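Local coordinates for peptide ABC transporter, peptide-binding protein (Thermus thermophilus, PDB 2D5W) that binds an oligopeptide, here a pentapeptide, and probably hands such peptides to an ABC transporter for uptake into the cell, at residues P350-P358 with F531-A539. Residues are numbered along the deposited sequence; the frame is centred on the assembly and turned at random.
Sequences PVAHTWIAP and FWRAQEIWA
T354 and Q535 form the polar centre of this buried contact: the threonine hydroxyl OG1 donates to the glutamine carbonyl OE1 at 2.7 Å, lying in the amide plane on a lone pair. A chi1 of -180° swings the hydroxyl opposite the backbone N and over to the helix, and leaves CG2 also packed near OE1. Beside this bond, the indole of W355 slants across W538, its CE3 over one face of that ring, 3.6 Å from W538 CD1, the planes at 46°. W355 CZ3 also rests on the aliphatic CG of Q535 at 3.6 Å. Next along the chain, CD1 of I356 touches both the Q535 amide and the F531 ring, 4.0 Å from F531 CD1, while its CG1 lies against the W355 indole.

Further out, Q535 NE2 binds F531 O one turn back at 3.1 Å, entering from the carbonyl face opposite the helical N-H of Q535. The backbones of L362 and N364 take up NE2 and OE1 as well, fixing the amide's rotation. E474 accepts from W355 NE1, and F479 meets both indoles edge-to-face. A leucine in place of Q535 would probably strand the T354 hydroxyl and the N364 amide without their acceptor. Glutamine suits this place, its CG apolar toward W355, its amide both accepting and donating; with the W355-W538 packing it fastens the loop between helices 337-345 and 374-383 to helix 524-541 in this family 5 solute-binding protein.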
ATOM      1  N   PRO A 350     -13.970  14.039  -0.360  1.00 11.23           N
ATOM      2  CA  PRO A 350     -15.227  13.626   0.265  1.00 10.93           C
ATOM      3  C   PRO A 350     -15.195  12.573   1.348  1.00 11.10           C
ATOM      4  O   PRO A 350     -14.350  11.682   1.348  1.00  9.37           O
ATOM      5  CB  PRO A 350     -16.052  13.166  -0.926  1.00 12.32           C
ATOM      6  CG  PRO A 350     -15.015  12.469  -1.755  1.00 13.22           C
ATOM      7  CD  PRO A 350     -13.837  13.432  -1.701  1.00 12.47           C
ATOM      8  N   VAL A 351     -16.150  12.682   2.265  1.00 10.40           N
ATOM      9  CA  VAL A 351     -16.292  11.715   3.333  1.00 10.12           C
ATOM     10  C   VAL A 351     -16.539  10.362   2.669  1.00  9.75           C
ATOM     11  O   VAL A 351     -17.280  10.268   1.683  1.00 10.48           O
ATOM     12  CB  VAL A 351     -17.493  12.068   4.237  1.00  9.71           C
ATOM     13  CG1 VAL A 351     -17.733  10.956   5.246  1.00 10.15           C
ATOM     14  CG2 VAL A 351     -17.232  13.386   4.953  1.00 10.50           C
ATOM     15  N   ALA A 352     -15.897   9.330   3.206  1.00  9.58           N
ATOM     16  CA  ALA A 352     -16.023   7.969   2.701  1.00  9.09           C
ATOM     17  C   ALA A 352     -16.933   7.169   3.627  1.00  9.92           C
ATOM     18  O   ALA A 352     -16.900   7.356   4.848  1.00  9.49           O
ATOM     19  CB  ALA A 352     -14.653   7.316   2.632  1.00  9.32           C
ATOM     20  N   HIS A 353     -17.724   6.272   3.042  1.00  9.03           N
ATOM     21  CA  HIS A 353     -18.652   5.434   3.801  1.00  8.98           C
ATOM     22  C   HIS A 353     -18.383   3.953   3.557  1.00  9.50           C
ATOM     23  O   HIS A 353     -19.016   3.085   4.162  1.00  9.62           O
ATOM     24  CB  HIS A 353     -20.088   5.767   3.398  1.00 10.42           C
ATOM     25  CG  HIS A 353     -20.430   7.213   3.558  1.00 10.05           C
ATOM     26  ND1 HIS A 353     -20.587   7.807   4.791  1.00 11.09           N
ATOM     27  CD2 HIS A 353     -20.600   8.195   2.643  1.00 11.83           C
ATOM     28  CE1 HIS A 353     -20.839   9.094   4.628  1.00 12.40           C
ATOM     29  NE2 HIS A 353     -20.851   9.355   3.332  1.00 12.06           N
ATOM     30  N   THR A 354     -17.440   3.684   2.658  1.00  9.21           N
ATOM     31  CA  THR A 354     -17.039   2.328   2.296  1.00  9.06           C
ATOM     32  C   THR A 354     -15.519   2.345   2.087  1.00  9.35           C
ATOM     33  O   THR A 354     -14.910   3.412   2.152  1.00 10.15           O
ATOM     34  CB  THR A 354     -17.782   1.870   1.019  1.00  9.14           C
ATOM     35  OG1 THR A 354     -17.380   0.541   0.682  1.00 10.34           O
ATOM     36  CG2 THR A 354     -17.499   2.806  -0.142  1.00  9.97           C
ATOM     37  N   TRP A 355     -14.904   1.186   1.845  1.00  9.20           N
ATOM     38  CA  TRP A 355     -13.448   1.123   1.677  1.00  8.99           C
ATOM     39  C   TRP A 355     -12.957   1.207   0.239  1.00  8.85           C
ATOM     40  O   TRP A 355     -11.759   1.380   0.007  1.00  9.70           O
ATOM     41  CB  TRP A 355     -12.890  -0.151   2.334  1.00  9.30           C
ATOM     42  CG  TRP A 355     -12.953  -1.391   1.471  1.00  8.91           C
ATOM     43  CD1 TRP A 355     -11.988  -1.847   0.613  1.00  9.47           C
ATOM     44  CD2 TRP A 355     -14.054  -2.302   1.355  1.00  8.71           C
ATOM     45  NE1 TRP A 355     -12.423  -2.980  -0.031  1.00 10.01           N
ATOM     46  CE2 TRP A 355     -13.687  -3.281   0.403  1.00  9.68           C
ATOM     47  CE3 TRP A 355     -15.315  -2.385   1.959  1.00  9.95           C
ATOM     48  CZ2 TRP A 355     -14.539  -4.330   0.042  1.00 10.39           C
ATOM     49  CZ3 TRP A 355     -16.161  -3.430   1.599  1.00  9.54           C
ATOM     50  CH2 TRP A 355     -15.768  -4.386   0.647  1.00 10.41           C
ATOM     51  N   ILE A 356     -13.874   1.094  -0.719  1.00  8.72           N
ATOM     52  CA  ILE A 356     -13.523   1.153  -2.136  1.00  9.16           C
ATOM     53  C   ILE A 356     -13.748   2.566  -2.670  1.00  9.67           C
ATOM     54  O   ILE A 356     -14.859   3.087  -2.606  1.00 10.46           O
ATOM     55  CB  ILE A 356     -14.372   0.146  -2.953  1.00  9.58           C
ATOM     56  CG1 ILE A 356     -14.106  -1.277  -2.452  1.00 10.12           C
ATOM     57  CG2 ILE A 356     -14.041   0.268  -4.436  1.00 10.61           C
ATOM     58  CD1 ILE A 356     -14.922  -2.350  -3.154  1.00 10.79           C
ATOM     59  N   ALA A 357     -12.693   3.185  -3.195  1.00 10.04           N
ATOM     60  CA  ALA A 357     -12.778   4.546  -3.716  1.00 10.20           C
ATOM     61  C   ALA A 357     -13.591   4.642  -5.004  1.00 10.41           C
ATOM     62  O   ALA A 357     -13.650   3.691  -5.787  1.00 10.40           O
ATOM     63  CB  ALA A 357     -11.373   5.102  -3.945  1.00 11.16           C
ATOM     64  N   PRO A 358     -14.228   5.800  -5.239  1.00 10.81           N
ATOM     65  CA  PRO A 358     -15.046   6.031  -6.435  1.00 11.96           C
ATOM     66  C   PRO A 358     -14.346   5.765  -7.770  1.00 12.12           C
ATOM     67  O   PRO A 358     -15.006   5.428  -8.753  1.00 13.24           O
ATOM     68  CB  PRO A 358     -15.470   7.489  -6.284  1.00 13.09           C
ATOM     69  CG  PRO A 358     -15.599   7.634  -4.800  1.00 13.87           C
ATOM     70  CD  PRO A 358     -14.364   6.922  -4.291  1.00 11.39           C
ATOM     71  N   PHE A 531     -20.014  -7.245  -4.891  1.00  9.56           N
ATOM     72  CA  PHE A 531     -19.219  -6.320  -4.093  1.00  9.31           C
ATOM     73  C   PHE A 531     -20.105  -5.268  -3.422  1.00  9.72           C
ATOM     74  O   PHE A 531     -19.794  -4.796  -2.328  1.00 10.06           O
ATOM     75  CB  PHE A 531     -18.160  -5.641  -4.963  1.00 10.63           C
ATOM     76  CG  PHE A 531     -16.825  -6.333  -4.943  1.00 10.72           C
ATOM     77  CD1 PHE A 531     -15.966  -6.186  -3.855  1.00 12.12           C
ATOM     78  CD2 PHE A 531     -16.425  -7.134  -6.009  1.00 11.11           C
ATOM     79  CE1 PHE A 531     -14.728  -6.826  -3.831  1.00 14.21           C
ATOM     80  CE2 PHE A 531     -15.186  -7.779  -5.993  1.00 13.14           C
ATOM     81  CZ  PHE A 531     -14.338  -7.623  -4.902  1.00 13.74           C
ATOM     82  N   TRP A 532     -21.208  -4.900  -4.072  1.00 10.03           N
ATOM     83  CA  TRP A 532     -22.113  -3.915  -3.491  1.00 10.17           C
ATOM     84  C   TRP A 532     -22.782  -4.496  -2.255  1.00 10.30           C
ATOM     85  O   TRP A 532     -22.933  -3.811  -1.242  1.00 10.89           O
ATOM     86  CB  TRP A 532     -23.157  -3.472  -4.522  1.00 10.83           C
ATOM     87  CG  TRP A 532     -22.678  -2.334  -5.377  1.00 10.87           C
ATOM     88  CD1 TRP A 532     -21.385  -2.068  -5.742  1.00 10.99           C
ATOM     89  CD2 TRP A 532     -23.480  -1.304  -5.968  1.00 11.83           C
ATOM     90  NE1 TRP A 532     -21.335  -0.936  -6.516  1.00 11.74           N
ATOM     91  CE2 TRP A 532     -22.606  -0.448  -6.673  1.00 11.72           C
ATOM     92  CE3 TRP A 532     -24.853  -1.020  -5.969  1.00 12.57           C
ATOM     93  CZ2 TRP A 532     -23.059   0.675  -7.374  1.00 13.05           C
ATOM     94  CZ3 TRP A 532     -25.304   0.099  -6.667  1.00 14.96           C
ATOM     95  CH2 TRP A 532     -24.407   0.931  -7.358  1.00 14.03           C
ATOM     96  N   ARG A 533     -23.166  -5.766  -2.324  1.00 10.95           N
ATOM     97  CA  ARG A 533     -23.794  -6.417  -1.184  1.00 11.72           C
ATOM     98  C   ARG A 533     -22.773  -6.531  -0.054  1.00 10.92           C
ATOM     99  O   ARG A 533     -23.104  -6.331   1.112  1.00 11.50           O
ATOM    100  CB  ARG A 533     -24.321  -7.801  -1.579  1.00 13.07           C
ATOM    101  CG  ARG A 533     -25.100  -7.806  -2.893  1.00 21.47           C
ATOM    102  CD  ARG A 533     -26.007  -6.587  -3.017  1.00 26.48           C
ATOM    103  NE  ARG A 533     -26.307  -6.269  -4.411  1.00 30.12           N
ATOM    104  CZ  ARG A 533     -26.888  -5.142  -4.810  1.00 32.72           C
ATOM    105  NH1 ARG A 533     -27.124  -4.935  -6.100  1.00 35.01           N
ATOM    106  NH2 ARG A 533     -27.228  -4.216  -3.923  1.00 33.61           N
ATOM    107  N   ALA A 534     -21.527  -6.841  -0.402  1.00  9.84           N
ATOM    108  CA  ALA A 534     -20.475  -6.953   0.602  1.00  9.36           C
ATOM    109  C   ALA A 534     -20.264  -5.609   1.301  1.00  9.21           C
ATOM    110  O   ALA A 534     -20.062  -5.557   2.516  1.00  9.98           O
ATOM    111  CB  ALA A 534     -19.174  -7.420  -0.045  1.00 10.21           C
ATOM    112  N   GLN A 535     -20.314  -4.522   0.537  1.00  9.34           N
ATOM    113  CA  GLN A 535     -20.129  -3.193   1.113  1.00  9.53           C
ATOM    114  C   GLN A 535     -21.285  -2.804   2.037  1.00  9.61           C
ATOM    115  O   GLN A 535     -21.083  -2.087   3.015  1.00  9.88           O
ATOM    116  CB  GLN A 535     -19.944  -2.152   0.005  1.00  9.03           C
ATOM    117  CG  GLN A 535     -18.600  -2.277  -0.713  1.00  9.21           C
ATOM    118  CD  GLN A 535     -18.489  -1.376  -1.930  1.00  9.36           C
ATOM    119  OE1 GLN A 535     -18.241  -0.173  -1.821  1.00 10.11           O
ATOM    120  NE2 GLN A 535     -18.689  -1.959  -3.106  1.00  9.97           N
ATOM    121  N   GLU A 536     -22.490  -3.280   1.732  1.00 10.33           N
ATOM    122  CA  GLU A 536     -23.648  -2.987   2.576  1.00 10.83           C
ATOM    123  C   GLU A 536     -23.428  -3.617   3.954  1.00 10.60           C
ATOM    124  O   GLU A 536     -23.669  -2.984   4.983  1.00 11.04           O
ATOM    125  CB  GLU A 536     -24.929  -3.547   1.948  1.00 12.08           C
ATOM    126  CG  GLU A 536     -25.424  -2.797   0.717  1.00 15.99           C
ATOM    127  CD  GLU A 536     -26.211  -1.537   1.056  1.00 17.90           C
ATOM    128  OE1 GLU A 536     -26.634  -0.831   0.116  1.00 20.71           O
ATOM    129  OE2 GLU A 536     -26.416  -1.252   2.255  1.00 20.88           O
ATOM    130  N   ILE A 537     -22.972  -4.865   3.967  1.00 10.92           N
ATOM    131  CA  ILE A 537     -22.707  -5.563   5.219  1.00 11.47           C
ATOM    132  C   ILE A 537     -21.571  -4.866   5.964  1.00 11.29           C
ATOM    133  O   ILE A 537     -21.646  -4.637   7.171  1.00 11.56           O
ATOM    134  CB  ILE A 537     -22.318  -7.033   4.955  1.00 12.35           C
ATOM    135  CG1 ILE A 537     -23.528  -7.791   4.401  1.00 12.86           C
ATOM    136  CG2 ILE A 537     -21.811  -7.684   6.234  1.00 12.70           C
ATOM    137  CD1 ILE A 537     -23.204  -9.179   3.896  1.00 15.86           C
ATOM    138  N   TRP A 538     -20.519  -4.521   5.228  1.00 10.04           N
ATOM    139  CA  TRP A 538     -19.355  -3.845   5.789  1.00  9.09           C
ATOM    140  C   TRP A 538     -19.771  -2.562   6.516  1.00  9.31           C
ATOM    141  O   TRP A 538     -19.332  -2.301   7.639  1.00 10.41           O
ATOM    142  CB  TRP A 538     -18.375  -3.510   4.658  1.00  9.20           C
ATOM    143  CG  TRP A 538     -17.055  -2.936   5.099  1.00  8.80           C
ATOM    144  CD1 TRP A 538     -15.882  -3.614   5.275  1.00  9.18           C
ATOM    145  CD2 TRP A 538     -16.779  -1.566   5.416  1.00  9.13           C
ATOM    146  NE1 TRP A 538     -14.890  -2.751   5.679  1.00  9.59           N
ATOM    147  CE2 TRP A 538     -15.414  -1.487   5.776  1.00  8.99           C
ATOM    148  CE3 TRP A 538     -17.551  -0.395   5.431  1.00  9.40           C
ATOM    149  CZ2 TRP A 538     -14.804  -0.283   6.148  1.00  9.46           C
ATOM    150  CZ3 TRP A 538     -16.944   0.801   5.801  1.00 10.11           C
ATOM    151  CH2 TRP A 538     -15.584   0.846   6.155  1.00 10.62           C
ATOM    152  N   ALA A 539     -20.627  -1.769   5.878  1.00  9.96           N
ATOM    153  CA  ALA A 539     -21.074  -0.510   6.464  1.00 10.42           C
ATOM    154  C   ALA A 539     -21.901  -0.695   7.732  1.00  9.91           C
ATOM    155  O   ALA A 539     -21.861   0.147   8.628  1.00 10.45           O
ATOM    156  CB  ALA A 539     -21.857   0.300   5.438  1.00 10.99           C
TER